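Local coordinates for A151R (African swine fever virus Georgia 2007/1, PDB 7CMA), which is a non-structural viral protein whose precise activity is not settled, though it binds a zinc ion and has been named an oxygenase, at residues Leu11-Lys16 against Met78-Ile83; Glu19-Glu24 against Gly29-Leu34; Ser41-Ser44 against Thr49-Tyr52; Thr99-Glu104 against His130-Arg135. One frame throughout, in Å; residues are numbered along the deposited sequence.

Overall arrangement
Interactions 1 to 3 pack together. Interaction 2 folds helix 3-28 back onto strand 30-35, and interaction 1 sets the same helix against helix 72-84; the two meet where Ile79 CG2 lies 3.9 Å from Ile21 CD1. Interaction 3, the hairpin of strands 38-46 and 49-55, continues the sheet beside interaction 2, with Ile31 N 2.8 Å from Ile43 O, and its Ile43 also reaches Ile79 of interaction 1. Interaction 4 touches interaction 2 alone, His130 ND1 lying 4.1 Å from Leu34 CD2, and its centre is about 26 Å from that of interaction 1; its Ile101 side chain is about 10 Å from the zinc ion held by His109, Cys116, Cys139 and Cys142.

Interaction 1 of 4, residues Leu11-Lys16 against Met78-Ile83; sequences LLHKEK and MIYNWI
This is a helix-helix contact in which helix 72-84 lies against the long N-terminal helix 3-28, and Tyr80 fills the gap between them. The axes of the two short segments stay 10.9 Å apart, and their N-to-C directions make an angle of 132°, a steep crossing rather than an antiparallel alignment. Tyr80 bridges most of that separation. It leaves its helix toward the other one, with CG anti to its backbone N (chi1 167°), and its ring meets the side chain of Lys14 at about a right angle. Lys14 lays its aliphatic stem over one face of the ring: CG sits 3.9 Å from the ring centroid, only 20° off the normal, a CH-pi contact displaced toward the rim. The hydroxyl end reaches the root of the same side chain, with Tyr80 OH 3.5 Å from Lys14 CB. The methylene chain therefore does the packing, while its amino group is carried on past the ring in the direction of Asn81. Leu17 and Ile18 of helix 3-28 also touch Tyr80, which is buried, and Leu12 packs against Leu12 of the second subunit, so helix 3-28 serves the dimer as well. His13 completes the contact near the plane of the tyrosine ring, its CD2 4.3 Å from Tyr80 CE1.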
loop_
_atom_site.group_PDB
_atom_site.type_symbol
_atom_site.label_atom_id
_atom_site.label_comp_id
_atom_site.label_asym_id
_atom_site.label_seq_id
_atom_site.Cartn_x
_atom_site.Cartn_y
_atom_site.Cartn_z
ATOM N N LEU A 11 1.051 12.418 -1.595
ATOM C CA LEU A 11 2.039 12.817 -2.634
ATOM C C LEU A 11 2.476 11.574 -3.415
ATOM O O LEU A 11 2.733 11.696 -4.623
ATOM C CB LEU A 11 3.232 13.514 -1.973
ATOM C CG LEU A 11 2.930 14.879 -1.354
ATOM C CD1 LEU A 11 4.212 15.572 -0.918
ATOM C CD2 LEU A 11 2.150 15.758 -2.321
ATOM N N LEU A 12 2.523 10.415 -2.758
ATOM C CA LEU A 12 2.853 9.124 -3.412
ATOM C C LEU A 12 1.700 8.712 -4.341
ATOM O O LEU A 12 1.986 8.334 -5.489
ATOM C CB LEU A 12 3.118 8.056 -2.350
ATOM C CG LEU A 12 3.378 6.656 -2.905
ATOM C CD1 LEU A 12 4.629 6.645 -3.774
ATOM C CD2 LEU A 12 3.493 5.634 -1.783
ATOM N N HIS A 13 0.456 8.768 -3.855
ATOM C CA HIS A 13 -0.751 8.519 -4.692
ATOM C C HIS A 13 -0.723 9.431 -5.923
ATOM O O HIS A 13 -0.864 8.906 -7.042
ATOM C CB HIS A 13 -2.037 8.704 -3.873
ATOM C CG HIS A 13 -3.278 8.749 -4.705
ATOM N ND1 HIS A 13 -3.883 7.604 -5.192
ATOM C CD2 HIS A 13 -4.018 9.789 -5.150
ATOM C CE1 HIS A 13 -4.961 7.936 -5.871
ATOM N NE2 HIS A 13 -5.056 9.272 -5.876
ATOM N N LYS A 14 -0.425 10.720 -5.726
ATOM C CA LYS A 14 -0.296 11.721 -6.822
ATOM C C LYS A 14 0.736 11.227 -7.845
ATOM O O LYS A 14 0.411 11.193 -9.047
ATOM C CB LYS A 14 0.105 13.088 -6.260
ATOM C CG LYS A 14 0.656 14.073 -7.281
ATOM C CD LYS A 14 0.995 15.426 -6.694
ATOM C CE LYS A 14 1.255 16.479 -7.751
ATOM N NZ LYS A 14 0.639 17.777 -7.390
ATOM N N GLU A 15 1.963 10.957 -7.398
ATOM C CA GLU A 15 3.073 10.563 -8.302
ATOM C C GLU A 15 2.654 9.322 -9.102
ATOM O O GLU A 15 2.937 9.280 -10.314
ATOM C CB GLU A 15 4.357 10.318 -7.508
ATOM C CG GLU A 15 5.619 10.576 -8.317
ATOM C CD GLU A 15 5.793 12.009 -8.804
ATOM O OE1 GLU A 15 5.182 12.923 -8.206
ATOM O OE2 GLU A 15 6.526 12.205 -9.790
ATOM N N LYS A 16 1.947 8.384 -8.464
ATOM C CA LYS A 16 1.576 7.091 -9.094
ATOM C C LYS A 16 0.436 7.326 -10.098
ATOM O O LYS A 16 0.514 6.786 -11.197
ATOM C CB LYS A 16 1.187 6.060 -8.031
ATOM C CG LYS A 16 2.354 5.453 -7.263
ATOM C CD LYS A 16 2.112 4.027 -6.803
ATOM C CE LYS A 16 1.903 3.907 -5.309
ATOM N NZ LYS A 16 0.661 4.591 -4.871
ATOM N N MET A 78 -2.148 18.288 -14.842
ATOM C CA MET A 78 -3.396 19.088 -15.000
ATOM C C MET A 78 -4.611 18.187 -14.769
ATOM O O MET A 78 -5.549 18.623 -14.070
ATOM C CB MET A 78 -3.492 19.700 -16.402
ATOM C CG MET A 78 -2.564 20.881 -16.620
ATOM S SD MET A 78 -2.338 21.268 -18.380
ATOM C CE MET A 78 -1.570 22.883 -18.266
ATOM N N ILE A 79 -4.580 16.963 -15.303
ATOM C CA ILE A 79 -5.708 15.996 -15.182
ATOM C C ILE A 79 -5.815 15.518 -13.723
ATOM O O ILE A 79 -6.946 15.478 -13.213
ATOM C CB ILE A 79 -5.553 14.831 -16.179
ATOM C CG1 ILE A 79 -5.653 15.321 -17.627
ATOM C CG2 ILE A 79 -6.568 13.736 -15.887
ATOM C CD1 ILE A 79 -5.383 14.256 -18.659
ATOM N N TYR A 80 -4.682 15.282 -13.045
ATOM C CA TYR A 80 -4.681 14.902 -11.604
ATOM C C TYR A 80 -5.260 16.048 -10.761
ATOM O O TYR A 80 -6.034 15.778 -9.837
ATOM C CB TYR A 80 -3.277 14.562 -11.101
ATOM C CG TYR A 80 -3.174 14.485 -9.598
ATOM C CD1 TYR A 80 -3.557 13.343 -8.915
ATOM C CD2 TYR A 80 -2.805 15.593 -8.845
ATOM C CE1 TYR A 80 -3.537 13.283 -7.531
ATOM C CE2 TYR A 80 -2.737 15.536 -7.462
ATOM C CZ TYR A 80 -3.124 14.384 -6.802
ATOM O OH TYR A 80 -3.075 14.328 -5.439
ATOM N N ASN A 81 -4.874 17.288 -11.066
ATOM C CA ASN A 81 -5.310 18.484 -10.294
ATOM C C ASN A 81 -6.832 18.633 -10.414
ATOM O O ASN A 81 -7.478 18.849 -9.373
ATOM C CB ASN A 81 -4.557 19.742 -10.730
ATOM C CG ASN A 81 -3.141 19.788 -10.192
ATOM O OD1 ASN A 81 -2.818 19.120 -9.211
ATOM N ND2 ASN A 81 -2.281 20.550 -10.845
ATOM N N TRP A 82 -7.391 18.276 -11.575
ATOM C CA TRP A 82 -8.858 18.249 -11.828
ATOM C C TRP A 82 -9.508 17.135 -10.994
ATOM O O TRP A 82 -10.569 17.383 -10.394
ATOM C CB TRP A 82 -9.138 18.084 -13.326
ATOM C CG TRP A 82 -10.575 17.832 -13.668
ATOM C CD1 TRP A 82 -11.567 18.762 -13.782
ATOM C CD2 TRP A 82 -11.151 16.584 -14.097
ATOM N NE1 TRP A 82 -12.736 18.165 -14.170
ATOM C CE2 TRP A 82 -12.507 16.834 -14.396
ATOM C CE3 TRP A 82 -10.672 15.275 -14.199
ATOM C CZ2 TRP A 82 -13.380 15.823 -14.801
ATOM C CZ3 TRP A 82 -11.529 14.281 -14.616
ATOM C CH2 TRP A 82 -12.869 14.549 -14.891
ATOM N N ILE A 83 -8.908 15.941 -10.985
ATOM C CA ILE A 83 -9.467 14.760 -10.261
ATOM C C ILE A 83 -9.526 15.082 -8.764
ATOM O O ILE A 83 -10.590 14.874 -8.161
ATOM C CB ILE A 83 -8.644 13.488 -10.535
ATOM C CG1 ILE A 83 -8.918 12.922 -11.934
ATOM C CG2 ILE A 83 -8.898 12.451 -9.450
ATOM C CD1 ILE A 83 -7.881 11.919 -12.403
#

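Interaction 2 of 4, residues Glu19-Glu24 against Gly29-Leu34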
loop_
_atom_site.group_PDB
_atom_site.type_symbol
_atom_site.label_atom_id
_atom_site.label_comp_id
_atom_site.label_asym_id
_atom_site.label_seq_id
_atom_site.Cartn_x
_atom_site.Cartn_y
_atom_site.Cartn_z
ATOM N N GLU A 19 1.753 9.236 -13.125
ATOM C CA GLU A 19 2.566 8.286 -13.935
ATOM C C GLU A 19 1.621 7.395 -14.753
ATOM O O GLU A 19 1.837 7.266 -15.965
ATOM C CB GLU A 19 3.484 7.445 -13.041
ATOM C CG GLU A 19 4.535 6.661 -13.817
ATOM C CD GLU A 19 5.700 7.486 -14.347
ATOM O OE1 GLU A 19 5.730 8.709 -14.085
ATOM O OE2 GLU A 19 6.554 6.913 -15.056
ATOM N N CYS A 20 0.572 6.874 -14.117
ATOM C CA CYS A 20 -0.475 6.066 -14.791
ATOM C C CYS A 20 -1.101 6.866 -15.943
ATOM O O CYS A 20 -1.148 6.340 -17.078
ATOM C CB CYS A 20 -1.547 5.631 -13.802
ATOM S SG CYS A 20 -2.676 4.392 -14.483
ATOM N N ILE A 21 -1.539 8.098 -15.675
ATOM C CA ILE A 21 -2.188 8.965 -16.706
ATOM C C ILE A 21 -1.177 9.249 -17.818
ATOM O O ILE A 21 -1.560 9.159 -18.996
ATOM C CB ILE A 21 -2.737 10.263 -16.087
ATOM C CG1 ILE A 21 -3.791 9.967 -15.015
ATOM C CG2 ILE A 21 -3.274 11.186 -17.171
ATOM C CD1 ILE A 21 -4.149 11.154 -14.168
ATOM N N TYR A 22 0.052 9.622 -17.447
ATOM C CA TYR A 22 1.145 9.936 -18.401
ATOM C C TYR A 22 1.268 8.796 -19.415
ATOM O O TYR A 22 1.305 9.067 -20.633
ATOM C CB TYR A 22 2.469 10.170 -17.664
ATOM C CG TYR A 22 3.684 10.217 -18.557
ATOM C CD1 TYR A 22 3.922 11.303 -19.385
ATOM C CD2 TYR A 22 4.546 9.137 -18.650
ATOM C CE1 TYR A 22 5.017 11.341 -20.232
ATOM C CE2 TYR A 22 5.637 9.151 -19.504
ATOM C CZ TYR A 22 5.889 10.269 -20.278
ATOM O OH TYR A 22 6.977 10.311 -21.106
ATOM N N HIS A 23 1.367 7.564 -18.923
ATOM C CA HIS A 23 1.591 6.351 -19.754
ATOM C C HIS A 23 0.369 6.121 -20.649
ATOM O O HIS A 23 0.563 5.901 -21.853
ATOM C CB HIS A 23 1.909 5.141 -18.867
ATOM C CG HIS A 23 3.272 5.193 -18.256
ATOM N ND1 HIS A 23 4.363 5.724 -18.925
ATOM C CD2 HIS A 23 3.723 4.817 -17.038
ATOM C CE1 HIS A 23 5.422 5.675 -18.142
ATOM N NE2 HIS A 23 5.058 5.120 -16.982
ATOM N N GLU A 24 -0.837 6.304 -20.098
ATOM C CA GLU A 24 -2.115 6.123 -20.836
ATOM C C GLU A 24 -2.182 7.136 -21.986
ATOM O O GLU A 24 -2.471 6.710 -23.124
ATOM C CB GLU A 24 -3.308 6.257 -19.885
ATOM C CG GLU A 24 -3.605 4.987 -19.105
ATOM C CD GLU A 24 -4.033 3.805 -19.959
ATOM O OE1 GLU A 24 -4.518 4.035 -21.077
ATOM O OE2 GLU A 24 -3.866 2.662 -19.508
ATOM N N GLY A 29 -3.192 8.118 -26.651
ATOM C CA GLY A 29 -3.178 9.481 -27.219
ATOM C C GLY A 29 -4.505 10.208 -27.040
ATOM O O GLY A 29 -4.647 11.304 -27.611
ATOM N N THR A 30 -5.432 9.659 -26.247
ATOM C CA THR A 30 -6.773 10.284 -26.076
ATOM C C THR A 30 -7.361 9.903 -24.716
ATOM O O THR A 30 -7.276 8.724 -24.332
ATOM C CB THR A 30 -7.708 9.930 -27.242
ATOM O OG1 THR A 30 -8.997 10.470 -26.959
ATOM C CG2 THR A 30 -7.830 8.443 -27.488
ATOM N N ILE A 31 -7.908 10.895 -24.011
ATOM C CA ILE A 31 -8.487 10.758 -22.643
ATOM C C ILE A 31 -9.770 11.590 -22.584
ATOM O O ILE A 31 -9.730 12.780 -22.975
ATOM C CB ILE A 31 -7.476 11.192 -21.567
ATOM C CG1 ILE A 31 -6.290 10.223 -21.479
ATOM C CG2 ILE A 31 -8.166 11.369 -20.223
ATOM C CD1 ILE A 31 -5.618 10.191 -20.122
ATOM N N LEU A 32 -10.867 10.959 -22.166
ATOM C CA LEU A 32 -12.158 11.631 -21.876
ATOM C C LEU A 32 -12.238 11.945 -20.378
ATOM O O LEU A 32 -11.889 11.068 -19.564
ATOM C CB LEU A 32 -13.300 10.712 -22.323
ATOM C CG LEU A 32 -13.390 10.468 -23.829
ATOM C CD1 LEU A 32 -14.485 9.459 -24.155
ATOM C CD2 LEU A 32 -13.624 11.770 -24.578
ATOM N N LEU A 33 -12.615 13.178 -20.040
ATOM C CA LEU A 33 -12.848 13.621 -18.642
ATOM C C LEU A 33 -14.352 13.583 -18.349
ATOM O O LEU A 33 -15.127 14.137 -19.158
ATOM C CB LEU A 33 -12.276 15.032 -18.474
ATOM C CG LEU A 33 -10.749 15.118 -18.390
ATOM C CD1 LEU A 33 -10.116 14.983 -19.765
ATOM C CD2 LEU A 33 -10.316 16.422 -17.738
ATOM N N LEU A 34 -14.755 12.838 -17.315
ATOM C CA LEU A 34 -16.185 12.642 -16.960
ATOM C C LEU A 34 -16.445 13.189 -15.548
ATOM O O LEU A 34 -15.629 12.915 -14.640
ATOM C CB LEU A 34 -16.528 11.153 -17.068
ATOM C CG LEU A 34 -16.541 10.583 -18.487
ATOM C CD1 LEU A 34 -15.219 9.903 -18.810
ATOM C CD2 LEU A 34 -17.703 9.613 -18.679
#
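Helix 3-28 ends just before Gly29, and the chain turns there into strand 30-35, so that residues 19-24 and 29-34 face each other across a tight helix-to-strand connection. Gly29 is the first residue to leave helical geometry, and it does so with positive phi (75°), a conformation that glycine adopts readily. The backbones come nearest at this end, where the CA atoms of Glu24 and Gly29 are 7.3 Å apart. Glu24 O and Gly29 N remain 3.9 Å from each other, and no hydrogen bond links the two segments. Farther along, the strand draws away from the helix and side chains must close the distance. Ile31 points toward the helix, and its CD1 meets Ile21 CG2 at 3.9 Å, the two side chains crossing at about a right angle. In Ile21 that methyl branch lies anti to the backbone N, while CG1 takes the place beside the N (chi1 -60°) and carries CD1 toward helix 72-84. Ile92 of strand 90-94 touches both isoleucines, making this a piece of the core between helix and sheet. Glu24, in contrast, sends its carboxylate elsewhere: OE2 is hydrogen-bonded to the hydroxyl of Tyr146 and OE1 to that of Ser94. The side-chain contact between Ile21 and Ile31 is thus apolar, joined by branched aliphatic groups without a polar bond between the segments, while the nearby acid has both oxygens satisfied by hydroxyls from other parts of the fold.

Interaction 3 of 4, residues Ser41-Ser44 against Thr49-Tyr52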
loop_
_atom_site.group_PDB
_atom_site.type_symbol
_atom_site.label_atom_id
_atom_site.label_comp_id
_atom_site.label_asym_id
_atom_site.label_seq_id
_atom_site.Cartn_x
_atom_site.Cartn_y
_atom_site.Cartn_z
ATOM N N SER A 41 -15.073 17.007 -21.087
ATOM C CA SER A 41 -13.859 17.431 -21.829
ATOM C C SER A 41 -13.198 16.235 -22.521
ATOM O O SER A 41 -13.541 15.071 -22.191
ATOM C CB SER A 41 -12.885 18.146 -20.922
ATOM O OG SER A 41 -13.223 17.954 -19.563
ATOM N N GLU A 42 -12.211 16.525 -23.372
ATOM C CA GLU A 42 -11.431 15.529 -24.148
ATOM C C GLU A 42 -10.042 16.108 -24.427
ATOM O O GLU A 42 -9.962 17.281 -24.832
ATOM C CB GLU A 42 -12.149 15.185 -25.457
ATOM C CG GLU A 42 -11.393 14.186 -26.324
ATOM C CD GLU A 42 -12.058 13.839 -27.647
ATOM O OE1 GLU A 42 -13.235 14.186 -27.822
ATOM O OE2 GLU A 42 -11.384 13.236 -28.511
ATOM N N ILE A 43 -8.995 15.347 -24.122
ATOM C CA ILE A 43 -7.606 15.676 -24.534
ATOM C C ILE A 43 -7.114 14.590 -25.487
ATOM O O ILE A 43 -7.200 13.400 -25.123
ATOM C CB ILE A 43 -6.691 15.844 -23.306
ATOM C CG1 ILE A 43 -7.106 17.068 -22.483
ATOM C CG2 ILE A 43 -5.232 15.918 -23.726
ATOM C CD1 ILE A 43 -6.954 16.893 -20.993
ATOM N N SER A 44 -6.856 14.975 -26.734
ATOM C CA SER A 44 -6.462 14.035 -27.813
ATOM C C SER A 44 -5.263 14.601 -28.572
ATOM O O SER A 44 -5.240 15.812 -28.818
ATOM C CB SER A 44 -7.620 13.758 -28.731
ATOM O OG SER A 44 -8.648 13.077 -28.036
ATOM N N THR A 49 0.393 18.153 -31.744
ATOM C CA THR A 49 0.038 18.779 -30.438
ATOM C C THR A 49 -1.190 18.092 -29.832
ATOM O O THR A 49 -2.031 17.572 -30.597
ATOM C CB THR A 49 -0.219 20.286 -30.575
ATOM O OG1 THR A 49 -1.395 20.473 -31.364
ATOM C CG2 THR A 49 0.944 21.028 -31.199
ATOM N N TYR A 50 -1.362 18.255 -28.521
ATOM C CA TYR A 50 -2.595 17.888 -27.786
ATOM C C TYR A 50 -3.616 19.013 -27.942
ATOM O O TYR A 50 -3.214 20.193 -27.961
ATOM C CB TYR A 50 -2.280 17.617 -26.316
ATOM C CG TYR A 50 -1.613 16.291 -26.047
ATOM C CD1 TYR A 50 -2.357 15.130 -25.940
ATOM C CD2 TYR A 50 -0.241 16.199 -25.879
ATOM C CE1 TYR A 50 -1.758 13.909 -25.682
ATOM C CE2 TYR A 50 0.373 14.987 -25.611
ATOM C CZ TYR A 50 -0.390 13.841 -25.492
ATOM O OH TYR A 50 0.200 12.647 -25.195
ATOM N N LYS A 51 -4.878 18.641 -28.169
ATOM C CA LYS A 51 -6.029 19.577 -28.245
ATOM C C LYS A 51 -6.986 19.288 -27.088
ATOM O O LYS A 51 -7.242 18.095 -26.811
ATOM C CB LYS A 51 -6.738 19.439 -29.596
ATOM C CG LYS A 51 -6.189 20.332 -30.699
ATOM C CD LYS A 51 -5.021 19.730 -31.445
ATOM C CE LYS A 51 -4.741 20.430 -32.757
ATOM N NZ LYS A 51 -3.391 20.101 -33.272
ATOM N N TYR A 52 -7.451 20.346 -26.421
ATOM C CA TYR A 52 -8.381 20.276 -25.264
ATOM C C TYR A 52 -9.770 20.741 -25.712
ATOM O O TYR A 52 -9.945 21.954 -25.942
ATOM C CB TYR A 52 -7.846 21.120 -24.103
ATOM C CG TYR A 52 -8.746 21.187 -22.894
ATOM C CD1 TYR A 52 -9.189 20.031 -22.269
ATOM C CD2 TYR A 52 -9.085 22.402 -22.321
ATOM C CE1 TYR A 52 -9.990 20.083 -21.139
ATOM C CE2 TYR A 52 -9.886 22.471 -21.192
ATOM C CZ TYR A 52 -10.340 21.306 -20.599
ATOM O OH TYR A 52 -11.109 21.359 -19.472
#
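Ser44 and Lys51 hold each other by two backbone hydrogen bonds, the hydrogen-bonded pair of an antiparallel beta hairpin formed by strands 38-46 and 49-55. Lys51 N donates to Ser44 O at 2.9 Å, nearly straight at 170°, and Ser44 N returns the bond to Lys51 O. Ile43 and Tyr52 follow as a non-hydrogen-bonded pair, where CA-H...O contacts take over: Ile43 CA approaches Lys51 O at 3.3 Å. Polar side chains occupy the Ser44 and Lys51 face. Ser44 OG donates to the anti lone pair of Glu42 OE2 at 2.8 Å and also bonds Thr30 OG1 on the neighbouring strand. Lys51, bent at chi2 (86°), turns its amino group back along its own strand to Thr49 OG1, which is also hydrogen-bonded to Asp66 OD1, with Ile46 O as a further acceptor for the lysine. The face of Ile43 and Tyr52 is mainly apolar and lies toward helix 72-84, whose Ile75 touches Ile43. There Ile43 divides its branches between two tyrosines, CG2 lying 3.7 Å from Tyr50 CD1 and CG1 meeting Tyr52 CD1. Beyond this contact, Tyr50 anchors its hydroxyl to Ser72 OG. Tyr52 has its CG anti to the backbone N (chi1 177°), which turns the ring toward the partner strand, alongside Ile43, until Tyr52 CE1 rests 3.5 Å from Ser41 CB.

Interaction 4 of 4, residues Thr99-Glu104 against His130-Arg135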
loop_
_atom_site.group_PDB
_atom_site.type_symbol
_atom_site.label_atom_id
_atom_site.label_comp_id
_atom_site.label_asym_id
_atom_site.label_seq_id
_atom_site.Cartn_x
_atom_site.Cartn_y
_atom_site.Cartn_z
ATOM N N THR A 99 -16.003 0.024 -26.608
ATOM C CA THR A 99 -15.520 -1.299 -26.129
ATOM C C THR A 99 -16.537 -2.372 -26.525
ATOM O O THR A 99 -17.746 -2.135 -26.355
ATOM C CB THR A 99 -15.272 -1.289 -24.615
ATOM O OG1 THR A 99 -14.376 -0.222 -24.319
ATOM C CG2 THR A 99 -14.683 -2.580 -24.093
ATOM N N GLN A 100 -16.055 -3.486 -27.069
ATOM C CA GLN A 100 -16.886 -4.671 -27.384
ATOM C C GLN A 100 -17.159 -5.436 -26.086
ATOM O O GLN A 100 -16.195 -5.695 -25.343
ATOM C CB GLN A 100 -16.179 -5.537 -28.430
ATOM C CG GLN A 100 -15.860 -4.790 -29.718
ATOM C CD GLN A 100 -17.074 -4.612 -30.599
ATOM O OE1 GLN A 100 -18.065 -5.331 -30.480
ATOM N NE2 GLN A 100 -16.982 -3.678 -31.531
ATOM N N ILE A 101 -18.436 -5.586 -25.730
ATOM C CA ILE A 101 -18.870 -6.237 -24.459
ATOM C C ILE A 101 -19.938 -7.285 -24.781
ATOM O O ILE A 101 -20.587 -7.166 -25.835
ATOM C CB ILE A 101 -19.380 -5.191 -23.447
ATOM C CG1 ILE A 101 -20.721 -4.585 -23.871
ATOM C CG2 ILE A 101 -18.329 -4.121 -23.212
ATOM C CD1 ILE A 101 -21.573 -4.117 -22.707
ATOM N N TYR A 102 -20.022 -8.325 -23.955
ATOM C CA TYR A 102 -21.014 -9.417 -24.094
ATOM C C TYR A 102 -21.500 -9.823 -22.705
ATOM O O TYR A 102 -20.653 -10.002 -21.801
ATOM C CB TYR A 102 -20.402 -10.606 -24.841
ATOM C CG TYR A 102 -21.357 -11.745 -25.089
ATOM C CD1 TYR A 102 -22.426 -11.605 -25.958
ATOM C CD2 TYR A 102 -21.241 -12.936 -24.395
ATOM C CE1 TYR A 102 -23.323 -12.639 -26.175
ATOM C CE2 TYR A 102 -22.130 -13.979 -24.596
ATOM C CZ TYR A 102 -23.169 -13.835 -25.496
ATOM O OH TYR A 102 -24.044 -14.866 -25.700
ATOM N N PHE A 103 -22.820 -9.965 -22.548
ATOM C CA PHE A 103 -23.459 -10.409 -21.284
ATOM C C PHE A 103 -23.559 -11.934 -21.270
ATOM O O PHE A 103 -24.046 -12.504 -22.265
ATOM C CB PHE A 103 -24.846 -9.783 -21.124
ATOM C CG PHE A 103 -25.590 -10.259 -19.904
ATOM C CD1 PHE A 103 -25.164 -9.898 -18.635
ATOM C CD2 PHE A 103 -26.595 -11.211 -20.014
ATOM C CE1 PHE A 103 -25.797 -10.394 -17.506
ATOM C CE2 PHE A 103 -27.235 -11.696 -18.883
ATOM C CZ PHE A 103 -26.834 -11.289 -17.632
ATOM N N GLU A 104 -23.218 -12.550 -20.135
ATOM C CA GLU A 104 -23.323 -14.017 -19.910
ATOM C C GLU A 104 -23.114 -14.321 -18.421
ATOM O O GLU A 104 -22.204 -13.726 -17.817
ATOM C CB GLU A 104 -22.300 -14.766 -20.766
ATOM C CG GLU A 104 -22.814 -16.096 -21.292
ATOM C CD GLU A 104 -21.757 -16.981 -21.930
ATOM O OE1 GLU A 104 -21.627 -16.941 -23.169
ATOM O OE2 GLU A 104 -21.087 -17.728 -21.189
ATOM N N HIS A 130 -19.592 4.533 -20.500
ATOM C CA HIS A 130 -20.347 4.908 -19.269
ATOM C C HIS A 130 -20.612 3.669 -18.398
ATOM O O HIS A 130 -20.560 3.804 -17.160
ATOM C CB HIS A 130 -21.639 5.646 -19.633
ATOM C CG HIS A 130 -21.420 6.801 -20.547
ATOM N ND1 HIS A 130 -21.199 8.083 -20.079
ATOM C CD2 HIS A 130 -21.292 6.860 -21.890
ATOM C CE1 HIS A 130 -20.993 8.889 -21.102
ATOM N NE2 HIS A 130 -21.018 8.157 -22.219
ATOM N N ILE A 131 -20.786 2.496 -19.017
ATOM C CA ILE A 131 -21.189 1.247 -18.303
ATOM C C ILE A 131 -20.040 0.773 -17.397
ATOM O O ILE A 131 -20.301 -0.032 -16.494
ATOM C CB ILE A 131 -21.624 0.157 -19.304
ATOM C CG1 ILE A 131 -22.213 -1.060 -18.585
ATOM C CG2 ILE A 131 -20.475 -0.224 -20.228
ATOM C CD1 ILE A 131 -22.675 -2.169 -19.511
ATOM N N PHE A 132 -18.822 1.274 -17.616
ATOM C CA PHE A 132 -17.624 0.845 -16.846
ATOM C C PHE A 132 -17.536 1.620 -15.525
ATOM O O PHE A 132 -16.740 1.228 -14.660
ATOM C CB PHE A 132 -16.359 1.013 -17.690
ATOM C CG PHE A 132 -16.223 0.002 -18.794
ATOM C CD1 PHE A 132 -15.788 -1.285 -18.521
ATOM C CD2 PHE A 132 -16.695 0.282 -20.068
ATOM C CE1 PHE A 132 -15.695 -2.225 -19.535
ATOM C CE2 PHE A 132 -16.629 -0.667 -21.073
ATOM C CZ PHE A 132 -16.133 -1.922 -20.802
ATOM N N ASN A 133 -18.422 2.602 -15.331
ATOM C CA ASN A 133 -18.485 3.435 -14.101
ATOM C C ASN A 133 -18.715 2.531 -12.880
ATOM O O ASN A 133 -18.110 2.797 -11.844
ATOM C CB ASN A 133 -19.563 4.513 -14.220
ATOM C CG ASN A 133 -19.560 5.486 -13.065
ATOM O OD1 ASN A 133 -20.594 5.705 -12.435
ATOM N ND2 ASN A 133 -18.416 6.097 -12.805
ATOM N N ASP A 134 -19.603 1.537 -12.991
ATOM C CA ASP A 134 -19.891 0.566 -11.901
ATOM C C ASP A 134 -19.108 -0.731 -12.157
ATOM O O ASP A 134 -19.513 -1.500 -13.042
ATOM C CB ASP A 134 -21.397 0.299 -11.780
ATOM C CG ASP A 134 -21.768 -0.688 -10.683
ATOM O OD1 ASP A 134 -20.902 -0.999 -9.861
ATOM O OD2 ASP A 134 -22.945 -1.075 -10.620
ATOM N N ARG A 135 -18.069 -0.992 -11.357
ATOM C CA ARG A 135 -17.108 -2.105 -11.577
ATOM C C ARG A 135 -17.744 -3.428 -11.137
ATOM O O ARG A 135 -17.281 -4.485 -11.602
ATOM C CB ARG A 135 -15.804 -1.827 -10.826
ATOM C CG ARG A 135 -15.056 -0.608 -11.348
ATOM C CD ARG A 135 -13.747 -0.386 -10.628
ATOM N NE ARG A 135 -12.916 0.595 -11.307
ATOM C CZ ARG A 135 -11.678 0.901 -10.939
ATOM N NH1 ARG A 135 -11.144 0.305 -9.889
ATOM N NH2 ARG A 135 -10.988 1.806 -11.609
#
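Thr99 opens strand 99-104, the middle strand of a small three-stranded antiparallel sheet in the zinc-binding part of the protein, and meets the ring of Phe132 from the short 3-10 turn 130-132. Its methyl does much of the touching: Thr99 CG2 is 3.7 Å from Phe132 CZ, while Thr99 CB lies 3.8 Å from the neighbouring CE2. The two side chains meet at a slant, with the methyl placed anti to the backbone N (chi1 -55°, measured to OG1). Two residues on, Ile101 points the same way and splits its branches. CG2 reaches Phe132 CZ at 3.9 Å as the two side chains slide past each other in opposite directions, so the outer end of the ring is shared by the threonine and the isoleucine. Phe132 also stacks on Trp138 and meets Trp93, so the phenylalanine ring sits among two tryptophans as well as the aliphatic groups of the strand. The other branch of Ile101 extends toward the preceding residue of the turn, Ile131, whose extended side chain (chi2 180°) comes to meet it. These two join tip to tip, Ile101 CD1 standing 3.9 Å from Ile131 CD1.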